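Local coordinates for UPF0130 protein PH1069 (PDB 2IT2) that probably transfers a methyl group from S-adenosyl-L-methionine to N-4 of a wyosine precursor base in tRNA(Phe), at residues B[189-192]-B[193-197]; B[36-39]-B[40-44]; B[85-88]-B[89-93]; B[20-23]-B[24-28]. All coordinates share one frame; numbering follows the deposited sequence.

Interaction 1: B[189-192]-B[193-197]; sequences KRLE and SKINA
Ser193 turns back on the helix that carries it: its OG donates to Arg190 O at 2.7 Å, a short bond that reaches the carbonyl oxygen from one side, with a C=O...OG angle of 125°. The hydroxyl can do so because chi1 of 74° places it between the backbone N and the carbonyl carbon. Arg190 O takes its short bond from a side chain; Lys194 N, 3.1 Å from Arg190 O, adds a weak one. The same amide divides itself, making a second weak bond to Leu191 O. By contrast, Ser193 N to Lys189 O and Ile195 N to Leu191 O, the latter 3.0 Å, are regular i to i+4 helical bonds. Beyond them Ala197 N donates to Lys194 O at 3.0 Å, an i to i+3 step that fits the tighter 3-10 winding of 196-197.

The apolar part is one pair: Leu191 CD1 meets Ile195 CG2 at 3.8 Å, the two side chains crossing at about a right angle. The other branch of Ile195 presses on the backbone, CG1 lying 3.1 Å from Glu192 O. With only a methyl at Ile195, as in an alanine, Leu191 CD1 would probably lose its apolar neighbour and a gap would open beside Glu192 O.

The C-terminal part of helix 167-194 and the residues after it lie between two shorter helices. Glu192 and Ile195 touch helix 36-43, where Lys41 also makes a weak hydrogen bond to Asn196, whereas Lys194 and Ile195 meet Leu124 of helix 115-127 and Leu191 rests on Cys128 and Phe130.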
loop_
_atom_site.group_PDB
_atom_site.type_symbol
_atom_site.label_atom_id
_atom_site.label_comp_id
_atom_site.label_asym_id
_atom_site.label_seq_id
_atom_site.Cartn_x
_atom_site.Cartn_y
_atom_site.Cartn_z
ATOM N N LYS B 189 -4.601 12.966 14.176
ATOM C CA LYS B 189 -4.546 14.115 15.073
ATOM C C LYS B 189 -3.108 14.623 15.175
ATOM O O LYS B 189 -2.879 15.834 15.227
ATOM C CB LYS B 189 -5.077 13.746 16.458
ATOM C CG LYS B 189 -6.571 13.511 16.489
ATOM C CD LYS B 189 -7.048 13.274 17.902
ATOM C CE LYS B 189 -8.550 13.124 17.943
ATOM N NZ LYS B 189 -9.004 11.915 17.205
ATOM N N ARG B 190 -2.138 13.710 15.196
ATOM C CA ARG B 190 -0.730 14.115 15.265
ATOM C C ARG B 190 -0.361 14.943 14.028
ATOM O O ARG B 190 0.277 15.996 14.137
ATOM C CB ARG B 190 0.181 12.890 15.357
ATOM C CG ARG B 190 0.272 12.283 16.743
ATOM C CD ARG B 190 0.978 10.938 16.692
ATOM N NE ARG B 190 2.289 10.993 16.047
ATOM C CZ ARG B 190 3.001 9.914 15.728
ATOM N NH1 ARG B 190 2.523 8.707 15.991
ATOM N NH2 ARG B 190 4.190 10.037 15.152
ATOM N N LEU B 191 -0.754 14.466 12.852
ATOM C CA LEU B 191 -0.478 15.166 11.604
ATOM C C LEU B 191 -1.098 16.568 11.600
ATOM O O LEU B 191 -0.461 17.543 11.176
ATOM C CB LEU B 191 -1.031 14.355 10.421
ATOM C CG LEU B 191 -0.848 14.954 9.016
ATOM C CD1 LEU B 191 0.636 15.208 8.745
ATOM C CD2 LEU B 191 -1.431 14.010 7.969
ATOM N N GLU B 192 -2.345 16.664 12.069
ATOM C CA GLU B 192 -3.053 17.941 12.113
ATOM C C GLU B 192 -2.292 18.940 12.961
ATOM O O GLU B 192 -2.198 20.114 12.612
ATOM C CB GLU B 192 -4.461 17.775 12.694
ATOM C CG GLU B 192 -5.315 19.048 12.634
ATOM C CD GLU B 192 -6.703 18.842 13.220
ATOM O OE1 GLU B 192 -7.335 17.817 12.892
ATOM O OE2 GLU B 192 -7.168 19.699 14.002
ATOM N N SER B 193 -1.753 18.473 14.079
ATOM C CA SER B 193 -1.003 19.350 14.968
ATOM C C SER B 193 0.360 19.780 14.408
ATOM O O SER B 193 0.879 20.836 14.781
ATOM C CB SER B 193 -0.793 18.664 16.322
ATOM O OG SER B 193 0.190 17.644 16.234
ATOM N N LYS B 194 0.942 18.981 13.514
ATOM C CA LYS B 194 2.267 19.291 12.969
ATOM C C LYS B 194 2.331 19.976 11.610
ATOM O O LYS B 194 3.368 20.537 11.254
ATOM C CB LYS B 194 3.115 18.015 12.916
ATOM C CG LYS B 194 3.352 17.365 14.276
ATOM C CD LYS B 194 3.985 18.354 15.248
ATOM C CE LYS B 194 4.247 17.722 16.603
ATOM N NZ LYS B 194 4.747 18.718 17.590
ATOM N N ILE B 195 1.248 19.939 10.843
ATOM C CA ILE B 195 1.264 20.560 9.523
ATOM C C ILE B 195 1.595 22.049 9.556
ATOM O O ILE B 195 2.001 22.621 8.547
ATOM C CB ILE B 195 -0.083 20.349 8.767
ATOM C CG1 ILE B 195 -1.270 20.702 9.664
ATOM C CG2 ILE B 195 -0.182 18.914 8.284
ATOM C CD1 ILE B 195 -1.320 22.152 10.071
ATOM N N ASN B 196 1.424 22.665 10.722
ATOM C CA ASN B 196 1.703 24.086 10.889
ATOM C C ASN B 196 3.153 24.384 10.525
ATOM O O ASN B 196 3.491 25.501 10.140
ATOM C CB ASN B 196 1.450 24.518 12.341
ATOM C CG ASN B 196 0.021 24.269 12.790
ATOM O OD1 ASN B 196 -0.729 25.208 13.068
ATOM N ND2 ASN B 196 -0.366 22.999 12.859
ATOM N N ALA B 197 4.005 23.373 10.649
ATOM C CA ALA B 197 5.424 23.518 10.346
ATOM C C ALA B 197 5.689 23.778 8.867
ATOM O O ALA B 197 6.730 24.329 8.509
ATOM C CB ALA B 197 6.179 22.276 10.793
#

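Interaction 2: B[36-39]-B[40-44]; sequences IPLL and KKINS
In the short helix 36-43, Asn43 folds back on Leu39, whose carbonyl oxygen it grips twice. Asn43 N donates to Leu39 O at 3.1 Å in the regular helical manner, with an N-H...O angle of 168°, while Asn43 ND2 comes within 2.8 Å of Leu39 O. The two donors approach from opposite faces of the carbonyl plane; ND2 stands well above it, 47° out, and its N-H...O angle of 131° makes this the more bent bond. ND2 also bonds to Thr50 of strand 48-63, and these two partners, Leu39 O and Thr50, should fix the rotation of the side-chain amide.

The helix lies between helix 11-27, reached by Ile36 and Asn43, and helix 167-194, reached by Pro37 and Leu38, with Leu39 and Ile42 set against strand 48-63.

Along the inner side, Leu38 CD1 and Ile42 CD1 meet at 4.0 Å, methyl against methyl, and Ile42 CG1 also lies 3.3 Å from Leu38 O, close beside the backbone bond Ile42 N to Leu38 O. Ile36 and Lys40 run side by side and point the same way. Extended beyond CG, the aliphatic chain of Lys40 passes along Ile36 until CE is 3.5 Å from Ile36 CG2, tighter than usual carbon contact. Past Asn43, Ser44 OG and Ser44 N both donate to Lys41 O, the hydroxyl at 2.7 Å, which gives this carbonyl two partners.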
loop_
_atom_site.group_PDB
_atom_site.type_symbol
_atom_site.label_atom_id
_atom_site.label_comp_id
_atom_site.label_asym_id
_atom_site.label_seq_id
_atom_site.Cartn_x
_atom_site.Cartn_y
_atom_site.Cartn_z
ATOM N N ILE B 36 -12.358 16.289 9.203
ATOM C CA ILE B 36 -12.723 17.594 8.682
ATOM C C ILE B 36 -11.742 18.664 9.170
ATOM O O ILE B 36 -11.293 19.498 8.389
ATOM C CB ILE B 36 -14.173 17.944 9.065
ATOM C CG1 ILE B 36 -15.116 17.043 8.267
ATOM C CG2 ILE B 36 -14.482 19.409 8.774
ATOM C CD1 ILE B 36 -16.578 17.281 8.563
ATOM N N PRO B 37 -11.387 18.654 10.467
ATOM C CA PRO B 37 -10.442 19.671 10.948
ATOM C C PRO B 37 -9.101 19.620 10.209
ATOM O O PRO B 37 -8.533 20.656 9.876
ATOM C CB PRO B 37 -10.292 19.324 12.421
ATOM C CG PRO B 37 -11.649 18.776 12.764
ATOM C CD PRO B 37 -11.948 17.885 11.594
ATOM N N LEU B 38 -8.609 18.408 9.960
ATOM C CA LEU B 38 -7.340 18.208 9.262
ATOM C C LEU B 38 -7.420 18.720 7.831
ATOM O O LEU B 38 -6.497 19.370 7.351
ATOM C CB LEU B 38 -6.958 16.721 9.262
ATOM C CG LEU B 38 -5.753 16.280 8.427
ATOM C CD1 LEU B 38 -4.484 16.997 8.883
ATOM C CD2 LEU B 38 -5.602 14.776 8.559
ATOM N N LEU B 39 -8.527 18.434 7.146
ATOM C CA LEU B 39 -8.669 18.896 5.769
ATOM C C LEU B 39 -8.711 20.416 5.724
ATOM O O LEU B 39 -8.099 21.030 4.851
ATOM C CB LEU B 39 -9.937 18.341 5.114
ATOM C CG LEU B 39 -10.005 16.819 4.999
ATOM C CD1 LEU B 39 -11.336 16.448 4.386
ATOM C CD2 LEU B 39 -8.868 16.288 4.161
ATOM N N LYS B 40 -9.429 21.033 6.655
ATOM C CA LYS B 40 -9.483 22.487 6.648
ATOM C C LYS B 40 -8.108 23.065 6.931
ATOM O O LYS B 40 -7.740 24.084 6.353
ATOM C CB LYS B 40 -10.485 23.006 7.669
ATOM C CG LYS B 40 -11.903 22.622 7.331
ATOM C CD LYS B 40 -12.855 23.135 8.387
ATOM C CE LYS B 40 -14.304 22.786 8.071
ATOM N NZ LYS B 40 -15.219 23.258 9.151
ATOM N N LYS B 41 -7.346 22.412 7.807
ATOM C CA LYS B 41 -6.006 22.886 8.138
ATOM C C LYS B 41 -5.057 22.792 6.937
ATOM O O LYS B 41 -4.282 23.713 6.680
ATOM C CB LYS B 41 -5.418 22.085 9.308
ATOM C CG LYS B 41 -4.313 22.822 10.068
ATOM C CD LYS B 41 -4.870 24.053 10.764
ATOM C CE LYS B 41 -3.813 24.779 11.574
ATOM N NZ LYS B 41 -2.693 25.240 10.717
ATOM N N ILE B 42 -5.102 21.687 6.199
ATOM C CA ILE B 42 -4.208 21.549 5.055
ATOM C C ILE B 42 -4.522 22.624 4.029
ATOM O O ILE B 42 -3.614 23.255 3.489
ATOM C CB ILE B 42 -4.333 20.152 4.393
ATOM C CG1 ILE B 42 -3.840 19.079 5.369
ATOM C CG2 ILE B 42 -3.556 20.117 3.077
ATOM C CD1 ILE B 42 -4.149 17.649 4.928
ATOM N N ASN B 43 -5.809 22.843 3.770
ATOM C CA ASN B 43 -6.213 23.844 2.801
ATOM C C ASN B 43 -5.901 25.266 3.225
ATOM O O ASN B 43 -5.928 26.186 2.394
ATOM C CB ASN B 43 -7.695 23.708 2.510
ATOM C CG ASN B 43 -7.988 22.529 1.630
ATOM O OD1 ASN B 43 -7.583 22.501 0.466
ATOM N ND2 ASN B 43 -8.681 21.538 2.172
ATOM N N SER B 44 -5.615 25.458 4.511
ATOM C CA SER B 44 -5.301 26.804 4.965
ATOM C C SER B 44 -3.862 27.162 4.668
ATOM O O SER B 44 -3.498 28.317 4.814
ATOM C CB SER B 44 -5.530 26.976 6.467
ATOM O OG SER B 44 -4.494 26.336 7.225
#

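Interaction 3: B[85-88]-B[89-93]; sequences YEVL and EAIKK
Tyr85 meets Glu89 one turn later in the helix. With CG trans to the backbone N (chi1 172°), the ring swings alongside the glutamate, whose CG sits over one face, 3.7 Å from the Tyr85 ring centroid and 17° off the normal, a CH-pi contact offset toward the rim. The Glu89 chain bends at chi2, carrying the carboxylate round toward the phenol, so that Glu89 OE2 comes to 2.7 Å from Tyr85 OH; ring and carboxylate planes stand 39° apart. A glycine in place of Glu89 would probably strip that ring face of its CH-pi partner and leave the tyrosine freer to turn.

Glu86 points its side chain back to the start of the helix, OE1 accepting from Ser83 N just before it, while Glu86 O receives Ala90 N at 3.2 Å.

Helix 84-91 packs across its inner side on the other end of the long helix 167-194 from its C-terminal turns, through Leu170 and Val174, and on strands 48-63 and 73-78 through Val60 and Trp78. Val87 faces this layer: its CG1 touches Ile91 CD1 at 3.9 Å, the two side chains crossing obliquely, and its carbonyl oxygen takes a straight bond from Ile91 N (2.9 Å to Val87 O) plus a weak one from Ala90 N.

Leu88 is exposed yet rests on Leu170, and its carbonyl oxygen binds Lys92 N at 3.0 Å from Leu88 O.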
loop_
_atom_site.group_PDB
_atom_site.type_symbol
_atom_site.label_atom_id
_atom_site.label_comp_id
_atom_site.label_asym_id
_atom_site.label_seq_id
_atom_site.Cartn_x
_atom_site.Cartn_y
_atom_site.Cartn_z
ATOM N N TYR B 85 -21.596 -6.676 18.353
ATOM C CA TYR B 85 -22.998 -6.649 17.887
ATOM C C TYR B 85 -23.109 -6.159 16.456
ATOM O O TYR B 85 -23.733 -6.808 15.618
ATOM C CB TYR B 85 -23.877 -5.747 18.780
ATOM C CG TYR B 85 -25.267 -5.548 18.212
ATOM C CD1 TYR B 85 -26.226 -6.559 18.290
ATOM C CD2 TYR B 85 -25.623 -4.351 17.587
ATOM C CE1 TYR B 85 -27.502 -6.386 17.759
ATOM C CE2 TYR B 85 -26.900 -4.167 17.052
ATOM C CZ TYR B 85 -27.834 -5.189 17.146
ATOM O OH TYR B 85 -29.101 -5.020 16.633
ATOM N N GLU B 86 -22.515 -5.001 16.193
ATOM C CA GLU B 86 -22.524 -4.416 14.863
ATOM C C GLU B 86 -21.963 -5.391 13.826
ATOM O O GLU B 86 -22.546 -5.586 12.761
ATOM C CB GLU B 86 -21.693 -3.122 14.842
ATOM C CG GLU B 86 -22.344 -1.928 15.529
ATOM C CD GLU B 86 -21.487 -0.671 15.485
ATOM O OE1 GLU B 86 -20.374 -0.681 16.058
ATOM O OE2 GLU B 86 -21.932 0.325 14.876
ATOM N N VAL B 87 -20.830 -6.006 14.144
ATOM C CA VAL B 87 -20.195 -6.924 13.214
ATOM C C VAL B 87 -21.068 -8.153 12.985
ATOM O O VAL B 87 -21.237 -8.600 11.853
ATOM C CB VAL B 87 -18.781 -7.320 13.722
ATOM C CG1 VAL B 87 -18.143 -8.317 12.772
ATOM C CG2 VAL B 87 -17.903 -6.065 13.836
ATOM N N LEU B 88 -21.641 -8.683 14.057
ATOM C CA LEU B 88 -22.501 -9.854 13.935
ATOM C C LEU B 88 -23.712 -9.576 13.055
ATOM O O LEU B 88 -24.147 -10.441 12.293
ATOM C CB LEU B 88 -22.959 -10.307 15.312
ATOM C CG LEU B 88 -21.826 -10.792 16.215
ATOM C CD1 LEU B 88 -22.325 -10.903 17.646
ATOM C CD2 LEU B 88 -21.309 -12.123 15.701
ATOM N N GLU B 89 -24.269 -8.375 13.177
ATOM C CA GLU B 89 -25.421 -7.989 12.367
ATOM C C GLU B 89 -25.063 -7.974 10.879
ATOM O O GLU B 89 -25.889 -8.318 10.036
ATOM C CB GLU B 89 -25.919 -6.605 12.774
ATOM C CG GLU B 89 -26.469 -6.542 14.177
ATOM C CD GLU B 89 -27.757 -7.320 14.327
ATOM O OE1 GLU B 89 -27.728 -8.566 14.217
ATOM O OE2 GLU B 89 -28.804 -6.679 14.553
ATOM N N ALA B 90 -23.841 -7.556 10.557
ATOM C CA ALA B 90 -23.395 -7.515 9.168
ATOM C C ALA B 90 -23.173 -8.943 8.675
ATOM O O ALA B 90 -23.587 -9.300 7.576
ATOM C CB ALA B 90 -22.094 -6.699 9.044
ATOM N N ILE B 91 -22.528 -9.761 9.504
ATOM C CA ILE B 91 -22.251 -11.149 9.153
ATOM C C ILE B 91 -23.523 -11.926 8.834
ATOM O O ILE B 91 -23.529 -12.779 7.949
ATOM C CB ILE B 91 -21.480 -11.864 10.290
ATOM C CG1 ILE B 91 -20.031 -11.370 10.315
ATOM C CG2 ILE B 91 -21.531 -13.382 10.099
ATOM C CD1 ILE B 91 -19.224 -11.864 11.521
ATOM N N LYS B 92 -24.595 -11.620 9.555
ATOM C CA LYS B 92 -25.872 -12.289 9.356
ATOM C C LYS B 92 -26.433 -12.117 7.947
ATOM O O LYS B 92 -27.298 -12.885 7.529
ATOM C CB LYS B 92 -26.889 -11.764 10.370
ATOM C CG LYS B 92 -28.282 -12.346 10.217
ATOM C CD LYS B 92 -29.244 -11.676 11.178
ATOM C CE LYS B 92 -30.658 -12.164 10.950
ATOM N NZ LYS B 92 -31.621 -11.514 11.880
ATOM N N LYS B 93 -25.941 -11.119 7.218
ATOM C CA LYS B 93 -26.404 -10.832 5.856
ATOM C C LYS B 93 -25.616 -11.544 4.755
ATOM O O LYS B 93 -25.952 -11.434 3.578
ATOM C CB LYS B 93 -26.346 -9.322 5.600
ATOM C CG LYS B 93 -27.153 -8.495 6.579
ATOM C CD LYS B 93 -26.950 -7.008 6.339
ATOM C CE LYS B 93 -27.742 -6.180 7.340
ATOM N NZ LYS B 93 -27.520 -4.721 7.154
#

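Interaction 4: B[20-23]-B[24-28]; sequences MSLE and IALRK
Leu22 and Leu26 are brought together by complementary first torsions: chi1 of 179° sets CG of Leu22 trans to its backbone N and beside the carbonyl carbon, whereas chi1 of -73° sets CG of Leu26 beside the backbone N. From CB, Leu22 thus leans toward the C-terminal end of the helix, and Leu26 back toward the N-terminal end. Their branches meet in two contacts of equal length, Leu22 CG to Leu26 CD1 and Leu22 CD1 to Leu26 CG, both 4.0 Å, a close but unstrained apolar pair. Leu26 CG additionally lies 3.2 Å from Leu22 O, next to the backbone bond in which Leu26 N donates to Leu22 O at 2.9 Å.

The remaining turn is held by the same i to i+4 ladder. Ile24 N bonds to Met20 O at 3.2 Å, Met20 being a selenomethionine, and Arg27 N to Glu23 O at 3.1 Å with an N-H...O angle of 165°; Lys28 N to Ile24 O carries the pattern on to the end of helix 11-27. Ser21 OG, for its part, is satisfied by Glu17 O, one turn earlier.

The leucine side of the helix faces the neighbouring helix 36-43, Leu22 against Asn43 and Leu26 against Ile36, and Leu26 and Ala25 also touch Val31 in the connecting loop. On another side Glu23 OE2 and Arg27 NH1 stand 5.6 Å apart, too far for direct contact. Their opposite charges could at most attract weakly through space, so cohesion here rests on backbone hydrogen bonds and the leucine pair rather than on a salt bridge.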
loop_
_atom_site.group_PDB
_atom_site.type_symbol
_atom_site.label_atom_id
_atom_site.label_comp_id
_atom_site.label_asym_id
_atom_site.label_seq_id
_atom_site.Cartn_x
_atom_site.Cartn_y
_atom_site.Cartn_z
HETATM N N MSE B 20 -13.906 24.265 -4.034
HETATM C CA MSE B 20 -15.323 24.255 -4.377
HETATM C C MSE B 20 -15.897 22.850 -4.130
HETATM O O MSE B 20 -16.996 22.696 -3.577
HETATM C CB MSE B 20 -15.510 24.666 -5.843
HETATM C CG MSE B 20 -14.895 26.004 -6.209
HETATM SE SE MSE B 20 -15.518 26.588 -7.937
HETATM C CE MSE B 20 -14.798 25.153 -9.021
ATOM N N SER B 21 -15.144 21.825 -4.516
ATOM C CA SER B 21 -15.572 20.439 -4.336
ATOM C C SER B 21 -15.690 20.096 -2.840
ATOM O O SER B 21 -16.656 19.465 -2.398
ATOM C CB SER B 21 -14.580 19.500 -5.055
ATOM O OG SER B 21 -14.580 19.743 -6.457
ATOM N N LEU B 22 -14.730 20.548 -2.046
ATOM C CA LEU B 22 -14.766 20.275 -0.621
ATOM C C LEU B 22 -15.940 20.999 0.061
ATOM O O LEU B 22 -16.630 20.433 0.916
ATOM C CB LEU B 22 -13.431 20.694 0.001
ATOM C CG LEU B 22 -13.312 20.485 1.507
ATOM C CD1 LEU B 22 -13.594 19.021 1.846
ATOM C CD2 LEU B 22 -11.919 20.912 1.984
ATOM N N GLU B 23 -16.164 22.248 -0.325
ATOM C CA GLU B 23 -17.235 23.056 0.232
ATOM C C GLU B 23 -18.587 22.347 0.088
ATOM O O GLU B 23 -19.381 22.280 1.030
ATOM C CB GLU B 23 -17.273 24.406 -0.496
ATOM C CG GLU B 23 -18.420 25.302 -0.081
ATOM C CD GLU B 23 -18.599 26.526 -0.982
ATOM O OE1 GLU B 23 -17.728 27.421 -1.009
ATOM O OE2 GLU B 23 -19.633 26.602 -1.677
ATOM N N ILE B 24 -18.838 21.811 -1.099
ATOM C CA ILE B 24 -20.096 21.129 -1.355
ATOM C C ILE B 24 -20.171 19.808 -0.597
ATOM O O ILE B 24 -21.204 19.462 -0.009
ATOM C CB ILE B 24 -20.291 20.891 -2.883
ATOM C CG1 ILE B 24 -21.702 20.380 -3.136
ATOM C CG2 ILE B 24 -19.280 19.892 -3.423
ATOM C CD1 ILE B 24 -22.762 21.322 -2.645
ATOM N N ALA B 25 -19.066 19.075 -0.587
ATOM C CA ALA B 25 -19.001 17.795 0.099
ATOM C C ALA B 25 -19.326 17.973 1.588
ATOM O O ALA B 25 -20.046 17.166 2.197
ATOM C CB ALA B 25 -17.596 17.179 -0.089
ATOM N N LEU B 26 -18.807 19.044 2.166
ATOM C CA LEU B 26 -19.037 19.343 3.568
ATOM C C LEU B 26 -20.505 19.671 3.830
ATOM O O LEU B 26 -21.137 19.110 4.737
ATOM C CB LEU B 26 -18.148 20.520 3.979
ATOM C CG LEU B 26 -16.654 20.232 4.128
ATOM C CD1 LEU B 26 -15.879 21.520 4.359
ATOM C CD2 LEU B 26 -16.473 19.289 5.301
ATOM N N ARG B 27 -21.062 20.564 3.021
ATOM C CA ARG B 27 -22.449 20.954 3.200
ATOM C C ARG B 27 -23.408 19.783 2.956
ATOM O O ARG B 27 -24.507 19.746 3.524
ATOM C CB ARG B 27 -22.787 22.146 2.290
ATOM C CG ARG B 27 -23.365 21.806 0.934
ATOM C CD ARG B 27 -23.835 23.073 0.220
ATOM N NE ARG B 27 -24.601 22.784 -0.989
ATOM C CZ ARG B 27 -25.144 23.711 -1.772
ATOM N NH1 ARG B 27 -25.011 24.996 -1.475
ATOM N NH2 ARG B 27 -25.818 23.352 -2.857
ATOM N N LYS B 28 -22.992 18.817 2.136
ATOM C CA LYS B 28 -23.828 17.654 1.840
ATOM C C LYS B 28 -23.622 16.535 2.858
ATOM O O LYS B 28 -24.301 15.504 2.814
ATOM C CB LYS B 28 -23.548 17.125 0.420
ATOM C CG LYS B 28 -24.062 18.030 -0.705
ATOM C CD LYS B 28 -24.121 17.316 -2.063
ATOM C CE LYS B 28 -22.749 16.881 -2.560
ATOM N NZ LYS B 28 -22.837 16.178 -3.875
#

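How the interactions relate
From the N terminus the order is interaction 4, interaction 2, interaction 3, interaction 1, strictly in series: none nests in or crosses another, and each closes only about one helical turn. Interactions 4 and 2 sit on consecutive helices that touch, with Leu39 CD1 4.3 Å from Leu22 CD1. Interaction 2 in turn packs on interaction 1, Glu192 OE1 lying 3.3 Å from Leu38 N, so helix 36-43 bridges helix 11-27 and the C-terminal end of helix 167-194. Interaction 3 lies on the opposite side of the chain's centre from interactions 1 and 2, its centre about 36 Å from that of interaction 1, yet its helix packs on the same long helix nearer that helix's start.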